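Local atomic coordinates of alpha-fucosidase (Bifidobacterium bifidum, PDB entry 2EAE), a protein that hydrolyses alpha-1,2-linked L-fucose from glycans, this chain being the catalytic domain of a larger membrane-associated protein. Residues 676-681 with 720-725; 701-706 with 729-734; 502-507 with 576-581. The protein carries 1 engineered substitution. All coordinates share one frame; numbering follows the deposited sequence.

Contact 1: 676-681 with 720-725. With FUL (beta-L-fucopyranose), chain D; GLC (alpha-D-glucopyranose), chain B.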
loop_
_atom_site.group_PDB
_atom_site.type_symbol
_atom_site.label_atom_id
_atom_site.label_comp_id
_atom_site.label_asym_id
_atom_site.label_seq_id
_atom_site.Cartn_x
_atom_site.Cartn_y
_atom_site.Cartn_z
ATOM N N HIS A 676 -19.569 -6.281 -7.569
ATOM C CA HIS A 676 -18.242 -6.883 -7.543
ATOM C C HIS A 676 -17.250 -5.942 -6.826
ATOM O O HIS A 676 -17.239 -4.743 -7.084
ATOM C CB HIS A 676 -17.792 -7.260 -8.950
ATOM C CG HIS A 676 -16.523 -8.042 -8.965
ATOM N ND1 HIS A 676 -16.376 -9.246 -8.311
ATOM C CD2 HIS A 676 -15.329 -7.770 -9.537
ATOM C CE1 HIS A 676 -15.137 -9.676 -8.470
ATOM N NE2 HIS A 676 -14.493 -8.811 -9.241
ATOM N N ARG A 677 -16.451 -6.508 -5.941
ATOM C CA ARG A 677 -15.484 -5.745 -5.138
ATOM C C ARG A 677 -14.486 -4.957 -6.015
ATOM O O ARG A 677 -14.189 -3.785 -5.726
ATOM C CB ARG A 677 -14.762 -6.662 -4.154
ATOM C CG ARG A 677 -14.021 -7.850 -4.769
ATOM C CD ARG A 677 -13.714 -8.931 -3.742
ATOM N NE ARG A 677 -12.907 -9.955 -4.389
ATOM C CZ ARG A 677 -13.401 -10.917 -5.172
ATOM N NH1 ARG A 677 -14.704 -11.013 -5.367
ATOM N NH2 ARG A 677 -12.592 -11.784 -5.762
ATOM N N HIS A 678 -13.971 -5.591 -7.069
ATOM C CA HIS A 678 -13.064 -4.907 -7.985
ATOM C C HIS A 678 -13.841 -3.954 -8.879
ATOM O O HIS A 678 -15.009 -4.201 -9.245
ATOM C CB HIS A 678 -12.316 -5.911 -8.892
ATOM C CG HIS A 678 -11.325 -6.747 -8.148
ATOM N ND1 HIS A 678 -9.998 -6.394 -8.037
ATOM C CD2 HIS A 678 -11.481 -7.887 -7.434
ATOM C CE1 HIS A 678 -9.375 -7.296 -7.295
ATOM N NE2 HIS A 678 -10.261 -8.205 -6.909
ATOM N N MET A 679 -13.169 -2.896 -9.271
ATOM C CA MET A 679 -13.690 -1.995 -10.290
ATOM C C MET A 679 -12.550 -1.801 -11.300
ATOM O O MET A 679 -12.060 -0.694 -11.507
ATOM C CB MET A 679 -14.125 -0.667 -9.657
ATOM C CG MET A 679 -15.213 -0.872 -8.555
ATOM S SD MET A 679 -15.962 0.672 -8.012
ATOM C CE MET A 679 -14.481 1.627 -7.598
ATOM N N SER A 680 -12.145 -2.897 -11.938
ATOM C CA SER A 680 -10.921 -2.909 -12.762
ATOM C C SER A 680 -11.011 -2.063 -14.027
ATOM O O SER A 680 -9.975 -1.655 -14.608
ATOM C CB SER A 680 -10.549 -4.353 -13.077
ATOM O OG SER A 680 -10.200 -5.014 -11.850
ATOM N N HIS A 681 -12.242 -1.783 -14.440
ATOM C CA HIS A 681 -12.518 -0.936 -15.599
ATOM C C HIS A 681 -12.553 0.549 -15.305
ATOM O O HIS A 681 -12.691 1.353 -16.236
ATOM C CB HIS A 681 -13.826 -1.355 -16.300
ATOM C CG HIS A 681 -15.051 -1.280 -15.422
ATOM N ND1 HIS A 681 -15.093 -1.770 -14.132
ATOM C CD2 HIS A 681 -16.280 -0.775 -15.666
ATOM C CE1 HIS A 681 -16.303 -1.597 -13.633
ATOM N NE2 HIS A 681 -17.043 -0.990 -14.545
ATOM N N THR A 720 -15.932 -5.307 0.840
ATOM C CA THR A 720 -14.671 -5.553 1.587
ATOM C C THR A 720 -14.042 -4.186 1.927
ATOM O O THR A 720 -14.320 -3.190 1.251
ATOM C CB THR A 720 -13.658 -6.345 0.763
ATOM O OG1 THR A 720 -13.176 -5.512 -0.306
ATOM C CG2 THR A 720 -14.266 -7.659 0.207
ATOM N N GLY A 721 -13.207 -4.146 2.967
ATOM C CA GLY A 721 -12.575 -2.880 3.408
ATOM C C GLY A 721 -11.790 -2.210 2.300
ATOM O O GLY A 721 -11.930 -1.005 2.059
ATOM N N TRP A 722 -10.991 -2.983 1.579
ATOM C CA TRP A 722 -10.229 -2.405 0.476
ATOM C C TRP A 722 -11.149 -1.900 -0.638
ATOM O O TRP A 722 -10.868 -0.890 -1.268
ATOM C CB TRP A 722 -9.151 -3.370 -0.065
ATOM C CG TRP A 722 -9.676 -4.586 -0.881
ATOM C CD1 TRP A 722 -9.784 -5.871 -0.440
ATOM C CD2 TRP A 722 -10.120 -4.590 -2.245
ATOM N NE1 TRP A 722 -10.287 -6.676 -1.428
ATOM C CE2 TRP A 722 -10.494 -5.924 -2.560
ATOM C CE3 TRP A 722 -10.223 -3.606 -3.240
ATOM C CZ2 TRP A 722 -10.986 -6.288 -3.817
ATOM C CZ3 TRP A 722 -10.731 -3.956 -4.500
ATOM C CH2 TRP A 722 -11.108 -5.292 -4.786
ATOM N N ALA A 723 -12.238 -2.620 -0.891
ATOM C CA ALA A 723 -13.148 -2.258 -1.981
ATOM C C ALA A 723 -13.855 -0.931 -1.694
ATOM O O ALA A 723 -14.018 -0.091 -2.609
ATOM C CB ALA A 723 -14.150 -3.379 -2.237
ATOM N N ILE A 724 -14.252 -0.738 -0.435
ATOM C CA ILE A 724 -14.766 0.553 0.013
ATOM C C ILE A 724 -13.688 1.639 -0.161
ATOM O O ILE A 724 -13.986 2.747 -0.601
ATOM C CB ILE A 724 -15.244 0.491 1.450
ATOM C CG1 ILE A 724 -16.344 -0.576 1.589
ATOM C CG2 ILE A 724 -15.707 1.887 1.879
ATOM C CD1 ILE A 724 -16.940 -0.744 3.050
ATOM N N GLY A 725 -12.452 1.310 0.216
ATOM C CA GLY A 725 -11.294 2.230 0.045
ATOM C C GLY A 725 -11.082 2.697 -1.398
ATOM O O GLY A 725 -10.909 3.890 -1.657
HETATM C C1 FUL D . -7.792 -10.164 -4.605
HETATM C C2 FUL D . -9.210 -9.790 -4.122
HETATM O O2 FUL D . -10.181 -10.240 -5.093
HETATM C C3 FUL D . -9.574 -10.343 -2.724
HETATM O O3 FUL D . -10.713 -9.619 -2.207
HETATM C C4 FUL D . -8.411 -10.189 -1.742
HETATM O O4 FUL D . -8.241 -8.776 -1.575
HETATM C C5 FUL D . -7.139 -10.796 -2.336
HETATM C C6 FUL D . -5.912 -10.627 -1.440
HETATM O O5 FUL D . -6.827 -10.146 -3.561
HETATM O O1 FUL D . -7.279 -9.232 -5.578
HETATM C C1 GLC B . -12.896 -17.348 -1.766
HETATM C C2 GLC B . -11.524 -18.025 -1.603
HETATM C C3 GLC B . -10.346 -17.073 -1.718
HETATM C C4 GLC B . -10.542 -16.137 -2.896
HETATM C C5 GLC B . -11.775 -15.307 -2.569
HETATM C C6 GLC B . -12.024 -14.263 -3.642
HETATM O O1 GLC B . -13.473 -17.030 -0.517
HETATM O O2 GLC B . -11.381 -18.669 -0.359
HETATM O O3 GLC B . -9.225 -17.887 -1.911
HETATM O O4 GLC B . -9.413 -15.299 -3.064
HETATM O O5 GLC B . -12.909 -16.158 -2.557
HETATM O O6 GLC B . -12.567 -14.952 -4.753
#
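W722 and H678 meet as a T-shaped (edge-to-face) aromatic pair: the six-membered ring of the indole turns its edge to the imidazole, with CH2 of W722 3.5 Å above the centre of the H678 ring and the two planes 57° apart. The same end of the indole supports the aliphatic part of R677, whose CG lies 3.5 Å from CZ2 of W722. The next residue, A723, rests its CB against the carbonyl O of R677, an oxygen hydrogen-bonded by R727.

Polar contacts converge on the fucose. NE2 of H678 donates to O2 of FUL over 2.7 Å, a fairly straight bond at 163°. The extended chain of R677 brings its guanidinium to the same atom edge-on, with NE 2.8 Å and NH2 2.9 Å from O2 of FUL; its outer end also packs, without bonding, on C6 of GLC. NE1 of W722 donates to O3 of FUL at 3.1 Å, and H760 also binds the sugar.

T720 caps helix 721-733: its OG1 accepts from A723 N (3.1 Å) and lies over one face of the W722 ring, offset toward its rim.

Fucose O2 thus receives three N-H donors from two neighbouring residues, while the indole that buttresses both of them reads O3. Such a network would be expected to recognise the hydroxyl pattern of L-fucose, with the aromatic and aliphatic packing keeping the donors in position.

Contact 2: 701-706 with 729-734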
loop_
_atom_site.group_PDB
_atom_site.type_symbol
_atom_site.label_atom_id
_atom_site.label_comp_id
_atom_site.label_asym_id
_atom_site.label_seq_id
_atom_site.Cartn_x
_atom_site.Cartn_y
_atom_site.Cartn_z
ATOM N N ALA A 701 -20.347 8.378 -17.540
ATOM C CA ALA A 701 -20.351 6.906 -17.606
ATOM C C ALA A 701 -19.603 6.316 -16.405
ATOM O O ALA A 701 -20.012 5.290 -15.866
ATOM C CB ALA A 701 -19.727 6.402 -18.932
ATOM N N ALA A 702 -18.496 6.945 -16.008
ATOM C CA ALA A 702 -17.738 6.441 -14.841
ATOM C C ALA A 702 -18.606 6.540 -13.584
ATOM O O ALA A 702 -18.661 5.618 -12.801
ATOM C CB ALA A 702 -16.405 7.195 -14.657
ATOM N N LYS A 703 -19.320 7.659 -13.420
ATOM C CA LYS A 703 -20.246 7.824 -12.313
ATOM C C LYS A 703 -21.404 6.811 -12.365
ATOM O O LYS A 703 -21.781 6.267 -11.335
ATOM C CB LYS A 703 -20.773 9.259 -12.260
ATOM C CG LYS A 703 -19.734 10.288 -11.823
ATOM C CD LYS A 703 -20.293 11.727 -11.928
ATOM C CE LYS A 703 -21.240 12.078 -10.766
ATOM N NZ LYS A 703 -20.508 12.443 -9.485
ATOM N N THR A 704 -21.944 6.550 -13.557
ATOM C CA THR A 704 -22.961 5.485 -13.725
ATOM C C THR A 704 -22.422 4.134 -13.267
ATOM O O THR A 704 -23.108 3.440 -12.494
ATOM C CB THR A 704 -23.447 5.406 -15.173
ATOM O OG1 THR A 704 -24.088 6.645 -15.517
ATOM C CG2 THR A 704 -24.387 4.204 -15.431
ATOM N N SER A 705 -21.209 3.781 -13.735
ATOM C CA SER A 705 -20.523 2.530 -13.356
ATOM C C SER A 705 -20.320 2.459 -11.844
ATOM O O SER A 705 -20.627 1.420 -11.201
ATOM C CB SER A 705 -19.166 2.419 -14.077
ATOM O OG SER A 705 -19.342 2.127 -15.467
ATOM N N LEU A 706 -19.831 3.567 -11.266
ATOM C CA LEU A 706 -19.668 3.658 -9.796
ATOM C C LEU A 706 -20.962 3.468 -9.032
ATOM O O LEU A 706 -20.999 2.747 -8.049
ATOM C CB LEU A 706 -19.087 5.012 -9.364
ATOM C CG LEU A 706 -17.600 5.211 -9.548
ATOM C CD1 LEU A 706 -17.295 6.674 -9.187
ATOM C CD2 LEU A 706 -16.804 4.249 -8.653
ATOM N N ASN A 729 -11.757 6.733 -2.992
ATOM C CA ASN A 729 -10.837 7.468 -3.901
ATOM C C ASN A 729 -11.497 7.765 -5.250
ATOM O O ASN A 729 -11.350 8.885 -5.789
ATOM C CB ASN A 729 -9.569 6.678 -4.108
ATOM C CG ASN A 729 -8.601 6.787 -2.925
ATOM O OD1 ASN A 729 -7.751 7.692 -2.893
ATOM N ND2 ASN A 729 -8.677 5.822 -1.993
ATOM N N SER A 730 -12.197 6.766 -5.818
ATOM C CA SER A 730 -12.872 6.948 -7.121
ATOM C C SER A 730 -13.961 8.041 -7.071
ATOM O O SER A 730 -13.996 8.933 -7.913
ATOM C CB SER A 730 -13.445 5.625 -7.633
ATOM O OG SER A 730 -12.444 4.630 -7.606
ATOM N N TRP A 731 -14.842 7.965 -6.073
ATOM C CA TRP A 731 -15.840 9.023 -5.882
ATOM C C TRP A 731 -15.200 10.388 -5.676
ATOM O O TRP A 731 -15.694 11.384 -6.208
ATOM C CB TRP A 731 -16.801 8.689 -4.744
ATOM C CG TRP A 731 -17.896 7.737 -5.206
ATOM C CD1 TRP A 731 -17.975 6.401 -4.952
ATOM C CD2 TRP A 731 -19.069 8.071 -5.949
ATOM N NE1 TRP A 731 -19.126 5.866 -5.502
ATOM C CE2 TRP A 731 -19.806 6.869 -6.136
ATOM C CE3 TRP A 731 -19.563 9.263 -6.504
ATOM C CZ2 TRP A 731 -21.018 6.830 -6.821
ATOM C CZ3 TRP A 731 -20.759 9.219 -7.219
ATOM C CH2 TRP A 731 -21.473 8.005 -7.373
ATOM N N ALA A 732 -14.082 10.433 -4.962
ATOM C CA ALA A 732 -13.412 11.730 -4.736
ATOM C C ALA A 732 -12.996 12.392 -6.056
ATOM O O ALA A 732 -13.181 13.595 -6.222
ATOM C CB ALA A 732 -12.218 11.602 -3.782
ATOM N N ARG A 733 -12.493 11.597 -7.007
ATOM C CA ARG A 733 -12.004 12.134 -8.268
ATOM C C ARG A 733 -13.137 12.726 -9.117
ATOM O O ARG A 733 -12.878 13.500 -10.025
ATOM C CB ARG A 733 -11.247 11.067 -9.058
ATOM C CG ARG A 733 -9.885 10.659 -8.447
ATOM C CD ARG A 733 -8.817 11.685 -8.830
ATOM N NE ARG A 733 -7.454 11.272 -8.477
ATOM C CZ ARG A 733 -6.654 10.507 -9.231
ATOM N NH1 ARG A 733 -7.090 9.963 -10.358
ATOM N NH2 ARG A 733 -5.427 10.203 -8.784
ATOM N N THR A 734 -14.377 12.358 -8.801
ATOM C CA THR A 734 -15.556 12.830 -9.520
ATOM C C THR A 734 -15.969 14.203 -9.002
ATOM O O THR A 734 -16.802 14.854 -9.618
ATOM C CB THR A 734 -16.788 11.860 -9.389
ATOM O OG1 THR A 734 -17.326 11.943 -8.064
ATOM C CG2 THR A 734 -16.428 10.406 -9.767
#
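The indole of W731 carries a methyl group on one face: CD1 of L706 sits 3.9 Å from the centroid of its five-membered ring, only 10° off the ring normal, in a clear CH-pi contact. The two side chains run antiparallel alongside one another, and CB of L706 comes 3.7 Å from CZ2 of W731. At the six-membered ring NZ of K703 approaches CZ3 of W731 obliquely, at 3.9 Å. The indole also touches T739, T740 and L743, and so meets helix 737-750 as well as helix 699-710.

The two branches of L706 part company beyond CG. CD1 also meets CG2 of T734 tip to tip, whereas CD2 packs on CB of S730, 3.8 Å away; the hydroxyl of S730 turns back to the carbonyl of Q726 in its own helix.

K703 bends at its last two torsions (chi3 77°), which curls the chain over T734 and leaves its NZ 3.5 Å from OG1 of T734, near but not hydrogen-bonded. Its CG, nearer the backbone, packs on CG2 of T734. OG1 of T734 instead donates to W731 O at a short 2.5 Å, in the carbonyl plane on a lone pair, and is also hydrogen-bonded with D736 N. W731 O takes a second donor, the backbone N of T734.

Helices 699-710 and 721-733 run roughly antiparallel here, their segment axes 148° apart and 10.8 Å at closest approach. With no hydrogen bond between the segments, apolar and CH-pi contact among L706, W731 and T734 CG2 dominates, while the two partly exposed residues, K703 and T734, bring NZ and OG1 near each other without bonding.

Contact 3: 502-507 with 576-581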
loop_
_atom_site.group_PDB
_atom_site.type_symbol
_atom_site.label_atom_id
_atom_site.label_comp_id
_atom_site.label_asym_id
_atom_site.label_seq_id
_atom_site.Cartn_x
_atom_site.Cartn_y
_atom_site.Cartn_z
ATOM N N TRP A 502 -3.799 -14.662 -13.991
ATOM C CA TRP A 502 -3.253 -13.995 -15.174
ATOM C C TRP A 502 -3.664 -12.526 -15.138
ATOM O O TRP A 502 -4.857 -12.215 -15.195
ATOM C CB TRP A 502 -3.825 -14.611 -16.452
ATOM C CG TRP A 502 -3.343 -13.968 -17.745
ATOM C CD1 TRP A 502 -3.978 -13.013 -18.483
ATOM C CD2 TRP A 502 -2.129 -14.268 -18.438
ATOM N NE1 TRP A 502 -3.234 -12.717 -19.623
ATOM C CE2 TRP A 502 -2.089 -13.461 -19.600
ATOM C CE3 TRP A 502 -1.068 -15.150 -18.193
ATOM C CZ2 TRP A 502 -1.021 -13.521 -20.520
ATOM C CZ3 TRP A 502 -0.013 -15.207 -19.105
ATOM C CH2 TRP A 502 0.012 -14.384 -20.228
ATOM N N SER A 503 -2.671 -11.637 -15.056
ATOM C CA SER A 503 -2.940 -10.204 -14.976
ATOM C C SER A 503 -1.649 -9.464 -15.277
ATOM O O SER A 503 -1.125 -8.787 -14.386
ATOM C CB SER A 503 -3.415 -9.863 -13.559
ATOM O OG SER A 503 -4.105 -8.594 -13.483
ATOM N N PRO A 504 -1.141 -9.550 -16.518
ATOM C CA PRO A 504 0.151 -8.898 -16.845
ATOM C C PRO A 504 0.122 -7.371 -16.711
ATOM O O PRO A 504 1.170 -6.755 -16.466
ATOM C CB PRO A 504 0.426 -9.351 -18.301
ATOM C CG PRO A 504 -0.934 -9.575 -18.867
ATOM C CD PRO A 504 -1.694 -10.242 -17.694
ATOM N N ALA A 505 -1.060 -6.777 -16.774
ATOM C CA ALA A 505 -1.182 -5.321 -16.559
ATOM C C ALA A 505 -0.927 -4.925 -15.095
ATOM O O ALA A 505 -0.863 -3.732 -14.786
ATOM C CB ALA A 505 -2.522 -4.817 -17.041
ATOM N N ALA A 506 -0.696 -5.920 -14.222
ATOM C CA ALA A 506 -0.274 -5.681 -12.827
ATOM C C ALA A 506 0.997 -4.795 -12.809
ATOM O O ALA A 506 1.115 -3.876 -12.028
ATOM C CB ALA A 506 -0.021 -7.000 -12.106
ATOM N N VAL A 507 1.906 -5.078 -13.706
ATOM C CA VAL A 507 3.173 -4.312 -13.847
ATOM C C VAL A 507 2.970 -2.857 -14.292
ATOM O O VAL A 507 3.394 -1.968 -13.535
ATOM C CB VAL A 507 4.248 -5.097 -14.648
ATOM C CG1 VAL A 507 5.579 -4.251 -14.824
ATOM C CG2 VAL A 507 4.570 -6.439 -13.905
ATOM N N THR A 576 -11.074 -3.474 -20.539
ATOM C CA THR A 576 -10.906 -2.075 -20.168
ATOM C C THR A 576 -9.769 -1.910 -19.144
ATOM O O THR A 576 -9.035 -0.903 -19.195
ATOM C CB THR A 576 -12.194 -1.536 -19.644
ATOM O OG1 THR A 576 -13.170 -1.701 -20.686
ATOM C CG2 THR A 576 -12.069 -0.023 -19.336
ATOM N N TYR A 577 -9.648 -2.896 -18.257
ATOM C CA TYR A 577 -8.572 -2.963 -17.244
ATOM C C TYR A 577 -7.218 -2.818 -17.924
ATOM O O TYR A 577 -6.503 -1.831 -17.702
ATOM C CB TYR A 577 -8.680 -4.288 -16.502
ATOM C CG TYR A 577 -7.529 -4.679 -15.614
ATOM C CD1 TYR A 577 -7.266 -3.987 -14.432
ATOM C CD2 TYR A 577 -6.739 -5.786 -15.925
ATOM C CE1 TYR A 577 -6.211 -4.407 -13.557
ATOM C CE2 TYR A 577 -5.683 -6.226 -15.071
ATOM C CZ TYR A 577 -5.433 -5.504 -13.895
ATOM O OH TYR A 577 -4.412 -5.909 -13.058
ATOM N N GLU A 578 -6.874 -3.780 -18.780
ATOM C CA GLU A 578 -5.534 -3.796 -19.403
ATOM C C GLU A 578 -5.345 -2.569 -20.290
ATOM O O GLU A 578 -4.288 -1.971 -20.278
ATOM C CB GLU A 578 -5.337 -5.061 -20.247
ATOM C CG GLU A 578 -5.301 -6.364 -19.458
ATOM C CD GLU A 578 -3.878 -6.926 -19.207
ATOM O OE1 GLU A 578 -2.902 -6.601 -19.977
ATOM O OE2 GLU A 578 -3.762 -7.740 -18.253
ATOM N N SER A 579 -6.361 -2.202 -21.080
ATOM C CA SER A 579 -6.191 -1.066 -22.018
ATOM C C SER A 579 -6.018 0.304 -21.332
ATOM O O SER A 579 -5.245 1.143 -21.792
ATOM C CB SER A 579 -7.336 -1.030 -23.026
ATOM O OG SER A 579 -7.205 -2.177 -23.877
ATOM N N SER A 580 -6.759 0.501 -20.246
ATOM C CA SER A 580 -6.686 1.690 -19.410
ATOM C C SER A 580 -5.291 1.806 -18.769
ATOM O O SER A 580 -4.679 2.907 -18.715
ATOM C CB SER A 580 -7.785 1.603 -18.317
ATOM O OG SER A 580 -9.059 1.872 -18.903
ATOM N N LEU A 581 -4.791 0.677 -18.300
ATOM C CA LEU A 581 -3.497 0.676 -17.622
ATOM C C LEU A 581 -2.371 0.838 -18.619
ATOM O O LEU A 581 -1.398 1.536 -18.360
ATOM C CB LEU A 581 -3.307 -0.598 -16.803
ATOM C CG LEU A 581 -4.235 -0.666 -15.572
ATOM C CD1 LEU A 581 -4.071 -2.040 -14.941
ATOM C CD2 LEU A 581 -3.829 0.441 -14.511
#
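A505, in the type I beta turn S503-A506 that leads into helix 506-521, packs against the first turns of helix 576-596, within the helical catalytic domain of family 95. Its methyl group is touched by three side chains of that helix: CB of A505 meets CE2 of Y577 and CD1 of L581, and lies a tight 3.3 Å from the carboxylate carbon CD of E578.

Two hydrogen bonds accompany this packing. Y577 donates through its OH to OG of S503 over 2.7 Å; the serine oxygen lies at the edge of the phenol, near the ring plane. The backbone N of A505 donates to OE2 of E578 at 3.2 Å, reaching the oxygen from above, 45° out of the carboxylate plane. A bend in the glutamate chain (chi2 -101°) swings the carboxylate across P504, whose CD is 3.3 Å from OE2 of E578. The second oxygen, OE1, is bound by Y541 of helix 524-545, so the buried carboxylate has a partner on each oxygen.

The turn itself closes through A506 N to S503 O at 2.9 Å. A side-chain carboxylate taking up a backbone N-H at a helix-entry turn, beside close alanine packing, joins the starts of helices 506-521 and 576-596, consistent with helix packing in the (alpha/alpha)6 barrel of family 95.

In the fold
All three contacts are buried within the catalytic domain, yet their chemistry differs. Contact 1 borders the sugar, and its polar groups point at the ligand rather than across the two segments. Contact 2 shares helix 721-733 with it but lies farther out, about 12 Å away between centres, where apolar packing prevails and K703 and T734 are partly exposed, as R677 is in contact 1. M679 connects the two, its CE packing on L706 and S730. Contact 3, with a different pair of helices, is the one with hydrogen bonds directly between its segments; it touches contact 1 where S680 O meets CB of Y577, but does not touch contact 2.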